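Local coordinates for Tol-Pal system protein TolB (Acinetobacter baumannii, PDB 7MX5) that probably acts in the periplasm as part of the Tol-Pal system, which maintains outer membrane integrity and takes part in membrane invagination during cell division, at residues L229-I240 / R252-A263. Residues are numbered along the deposited sequence; the frame is centred on the assembly and turned at random.
Sequences LFTASMNGNPEI and RMTNDSGIDTEA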
loop_
_atom_site.group_PDB
_atom_site.type_symbol
_atom_site.label_atom_id
_atom_site.label_comp_id
_atom_site.label_asym_id
_atom_site.label_seq_id
_atom_site.Cartn_x
_atom_site.Cartn_y
_atom_site.Cartn_z
ATOM N N LEU A 229 16.985 -9.172 2.988
ATOM C CA LEU A 229 17.972 -8.114 3.128
ATOM C C LEU A 229 17.682 -7.294 4.379
ATOM O O LEU A 229 16.531 -7.161 4.804
ATOM C CB LEU A 229 17.981 -7.197 1.903
ATOM C CG LEU A 229 18.561 -7.764 0.608
ATOM C CD1 LEU A 229 18.066 -6.959 -0.580
ATOM C CD2 LEU A 229 20.079 -7.783 0.650
ATOM N N PHE A 230 18.741 -6.744 4.967
ATOM C CA PHE A 230 18.593 -5.896 6.140
ATOM C C PHE A 230 19.819 -5.006 6.264
ATOM O O PHE A 230 20.886 -5.303 5.719
ATOM C CB PHE A 230 18.385 -6.720 7.418
ATOM C CG PHE A 230 19.534 -7.630 7.761
ATOM C CD1 PHE A 230 19.707 -8.835 7.098
ATOM C CD2 PHE A 230 20.431 -7.286 8.758
ATOM C CE1 PHE A 230 20.759 -9.673 7.419
ATOM C CE2 PHE A 230 21.484 -8.120 9.083
ATOM C CZ PHE A 230 21.647 -9.316 8.414
ATOM N N THR A 231 19.647 -3.904 6.986
ATOM C CA THR A 231 20.716 -2.950 7.235
ATOM C C THR A 231 21.281 -3.158 8.632
ATOM O O THR A 231 20.536 -3.397 9.588
ATOM C CB THR A 231 20.216 -1.511 7.087
ATOM O OG1 THR A 231 19.342 -1.420 5.955
ATOM C CG2 THR A 231 21.388 -0.560 6.896
ATOM N N ALA A 232 22.604 -3.066 8.743
ATOM C CA ALA A 232 23.276 -3.257 10.019
ATOM C C ALA A 232 24.660 -2.635 9.944
ATOM O O ALA A 232 25.319 -2.698 8.903
ATOM C CB ALA A 232 23.376 -4.742 10.382
ATOM N N SER A 233 25.092 -2.040 11.051
ATOM C CA SER A 233 26.405 -1.412 11.163
ATOM C C SER A 233 27.123 -2.057 12.342
ATOM O O SER A 233 27.009 -1.578 13.472
ATOM C CB SER A 233 26.280 0.096 11.356
ATOM O OG SER A 233 25.199 0.417 12.212
ATOM N N MET A 234 27.856 -3.143 12.079
ATOM C CA MET A 234 28.628 -3.780 13.140
ATOM C C MET A 234 29.538 -2.762 13.815
ATOM O O MET A 234 29.576 -2.656 15.046
ATOM C CB MET A 234 29.444 -4.947 12.577
ATOM C CG MET A 234 29.026 -6.337 13.071
ATOM S SD MET A 234 28.521 -6.537 14.801
ATOM C CE MET A 234 29.854 -5.753 15.709
ATOM N N ASN A 235 30.255 -1.978 13.015
ATOM C CA ASN A 235 31.049 -0.870 13.524
ATOM C C ASN A 235 30.875 0.320 12.596
ATOM O O ASN A 235 31.029 0.189 11.378
ATOM C CB ASN A 235 32.531 -1.252 13.646
ATOM C CG ASN A 235 33.462 -0.162 13.146
ATOM O OD1 ASN A 235 33.910 0.689 13.916
ATOM N ND2 ASN A 235 33.775 -0.194 11.854
ATOM N N GLY A 236 30.533 1.469 13.171
ATOM C CA GLY A 236 30.495 2.709 12.423
ATOM C C GLY A 236 29.268 2.937 11.562
ATOM O O GLY A 236 28.243 3.424 12.046
ATOM N N ASN A 237 29.361 2.588 10.276
ATOM C CA ASN A 237 28.396 3.044 9.291
ATOM C C ASN A 237 27.497 1.907 8.813
ATOM O O ASN A 237 27.941 0.761 8.690
ATOM C CB ASN A 237 29.119 3.661 8.089
ATOM C CG ASN A 237 30.365 4.425 8.494
ATOM O OD1 ASN A 237 31.406 3.831 8.773
ATOM N ND2 ASN A 237 30.260 5.747 8.537
ATOM N N PRO A 238 26.226 2.201 8.528
ATOM C CA PRO A 238 25.290 1.145 8.124
ATOM C C PRO A 238 25.735 0.462 6.841
ATOM O O PRO A 238 26.362 1.073 5.976
ATOM C CB PRO A 238 23.969 1.898 7.925
ATOM C CG PRO A 238 24.132 3.168 8.713
ATOM C CD PRO A 238 25.577 3.521 8.562
ATOM N N GLU A 239 25.405 -0.825 6.733
ATOM C CA GLU A 239 25.745 -1.637 5.573
ATOM C C GLU A 239 24.589 -2.579 5.266
ATOM O O GLU A 239 23.797 -2.926 6.146
ATOM C CB GLU A 239 27.032 -2.446 5.800
ATOM C CG GLU A 239 28.272 -1.870 5.136
ATOM C CD GLU A 239 29.530 -2.108 5.944
ATOM O OE1 GLU A 239 29.474 -2.887 6.916
ATOM O OE2 GLU A 239 30.577 -1.517 5.607
ATOM N N ILE A 240 24.504 -2.998 4.006
ATOM C CA ILE A 240 23.449 -3.901 3.556
ATOM C C ILE A 240 23.939 -5.338 3.669
ATOM O O ILE A 240 25.046 -5.665 3.225
ATOM C CB ILE A 240 23.018 -3.578 2.116
ATOM C CG1 ILE A 240 22.249 -2.258 2.067
ATOM C CG2 ILE A 240 22.170 -4.705 1.542
ATOM C CD1 ILE A 240 22.898 -1.213 1.194
ATOM N N ARG A 252 27.807 -9.768 3.909
ATOM C CA ARG A 252 27.550 -8.384 3.543
ATOM C C ARG A 252 27.703 -8.143 2.043
ATOM O O ARG A 252 28.302 -8.937 1.313
ATOM C CB ARG A 252 28.482 -7.455 4.319
ATOM C CG ARG A 252 29.938 -7.534 3.933
ATOM C CD ARG A 252 30.611 -6.215 4.240
ATOM N NE ARG A 252 30.294 -5.214 3.232
ATOM C CZ ARG A 252 31.127 -4.829 2.276
ATOM N NH1 ARG A 252 32.351 -5.323 2.186
ATOM N NH2 ARG A 252 30.723 -3.925 1.388
ATOM N N MET A 253 27.149 -7.013 1.594
ATOM C CA MET A 253 27.102 -6.706 0.170
ATOM C C MET A 253 27.671 -5.334 -0.188
ATOM O O MET A 253 28.633 -5.259 -0.958
ATOM C CB MET A 253 25.668 -6.829 -0.352
ATOM C CG MET A 253 24.837 -7.889 0.352
ATOM S SD MET A 253 24.927 -9.474 -0.504
ATOM C CE MET A 253 23.634 -9.261 -1.718
ATOM N N THR A 254 27.069 -4.253 0.294
ATOM C CA THR A 254 27.532 -2.963 -0.211
ATOM C C THR A 254 27.964 -1.763 0.626
ATOM O O THR A 254 29.116 -1.657 1.048
ATOM C CB THR A 254 26.535 -2.377 -1.256
ATOM O OG1 THR A 254 25.638 -3.387 -1.741
ATOM C CG2 THR A 254 27.289 -1.771 -2.431
ATOM N N ASN A 255 27.014 -0.864 0.852
ATOM C CA ASN A 255 27.326 0.443 1.415
ATOM C C ASN A 255 27.893 0.898 2.749
ATOM O O ASN A 255 27.215 0.927 3.757
ATOM C CB ASN A 255 26.277 1.432 0.995
ATOM C CG ASN A 255 26.793 2.342 -0.049
ATOM O OD1 ASN A 255 26.697 3.545 0.062
ATOM N ND2 ASN A 255 27.414 1.771 -1.041
ATOM N N ASP A 256 29.159 1.300 2.715
ATOM C CA ASP A 256 29.734 1.923 3.896
ATOM C C ASP A 256 29.915 3.410 3.596
ATOM O O ASP A 256 31.034 3.917 3.497
ATOM C CB ASP A 256 31.072 1.235 4.229
ATOM C CG ASP A 256 31.625 1.623 5.587
ATOM O OD1 ASP A 256 31.370 2.753 6.050
ATOM O OD2 ASP A 256 32.337 0.790 6.188
ATOM N N SER A 257 28.792 4.116 3.434
ATOM C CA SER A 257 28.802 5.442 2.825
ATOM C C SER A 257 28.509 6.587 3.788
ATOM O O SER A 257 28.485 7.743 3.352
ATOM C CB SER A 257 27.800 5.497 1.666
ATOM O OG SER A 257 26.479 5.254 2.116
ATOM N N GLY A 258 28.279 6.312 5.068
ATOM C CA GLY A 258 28.119 7.371 6.043
ATOM C C GLY A 258 26.706 7.869 6.258
ATOM O O GLY A 258 26.513 8.808 7.043
ATOM N N ILE A 259 25.712 7.290 5.584
ATOM C CA ILE A 259 24.311 7.593 5.834
ATOM C C ILE A 259 23.572 6.279 6.052
ATOM O O ILE A 259 24.075 5.198 5.747
ATOM C CB ILE A 259 23.657 8.396 4.688
ATOM C CG1 ILE A 259 23.767 7.631 3.367
ATOM C CG2 ILE A 259 24.282 9.780 4.574
ATOM C CD1 ILE A 259 22.761 8.070 2.324
ATOM N N ASP A 260 22.362 6.385 6.594
ATOM C CA ASP A 260 21.525 5.212 6.795
ATOM C C ASP A 260 20.874 4.805 5.481
ATOM O O ASP A 260 20.374 5.648 4.730
ATOM C CB ASP A 260 20.458 5.484 7.855
ATOM C CG ASP A 260 20.325 4.346 8.849
ATOM O OD1 ASP A 260 20.030 3.211 8.419
ATOM O OD2 ASP A 260 20.518 4.586 10.060
ATOM N N THR A 261 20.881 3.503 5.206
ATOM C CA THR A 261 20.417 2.975 3.934
ATOM C C THR A 261 19.410 1.856 4.164
ATOM O O THR A 261 19.301 1.299 5.259
ATOM C CB THR A 261 21.584 2.455 3.085
ATOM O OG1 THR A 261 21.100 2.056 1.796
ATOM C CG2 THR A 261 22.251 1.270 3.766
ATOM N N GLU A 262 18.663 1.543 3.106
ATOM C CA GLU A 262 17.683 0.467 3.107
ATOM C C GLU A 262 17.713 -0.223 1.751
ATOM O O GLU A 262 17.774 0.442 0.714
ATOM C CB GLU A 262 16.263 0.980 3.398
ATOM C CG GLU A 262 16.157 1.948 4.569
ATOM C CD GLU A 262 16.343 3.393 4.148
ATOM O OE1 GLU A 262 16.510 3.645 2.936
ATOM O OE2 GLU A 262 16.329 4.276 5.032
ATOM N N ALA A 263 17.666 -1.552 1.764
ATOM C CA ALA A 263 17.712 -2.354 0.550
ATOM C C ALA A 263 16.341 -2.950 0.264
ATOM O O ALA A 263 15.660 -3.430 1.175
ATOM C CB ALA A 263 18.754 -3.469 0.668
HETATM O O HOH W 1 17.537 -2.988 4.200
#
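The carboxylates of E239 and D256 meet nearly at right angles, their planes 80° apart, with E239 OE2 3.0 Å from D256 OD2; two acceptors of like charge would be expected to repel if both are ionised. The R252 guanidinium lies obliquely to the E239 carboxylate; R252 NE is 4.4 Å from E239 OE2, which sits well out of the guanidinium plane, so no N-H points at it and only charge attracts, short of a salt bridge. At its edge R252 takes the T254 backbone, NH2 donating to T254 O. The N237 amide plane is turned 48° from the D256 carboxylate, with N237 OD1 2.9 Å from D256 OD1, two acceptors and so no hydrogen bond, while its ND2 passes alongside G258 CA. The P238 ring lays CG against I259 O and the D260 side chain. Deeper in, T231 OG1 gives its hydrogen to T261 O (2.8 Å), coming from above the carbonyl plane, and accepts one from a water that in turn accepts from A263 N. With I240 CG1 beside the backbone N (chi1 -71°), CD1 runs to T261 CG2 at 3.6 Å, and CG2 packs on A263 CB, which L229 CD1 also touches. M253 N donates a backbone hydrogen bond to I240 O (3.0 Å). T261 OG1 hydrogen-bonds T275 O. The loop 252-263 thus joins two consecutive blades of the beta-propeller, leaving outermost strand 249-252, wrapping the end of hairpin 227-232/239-244 and entering strand 263-265, with F272 and F274 of strand 271-276 against L229, I240 and A263.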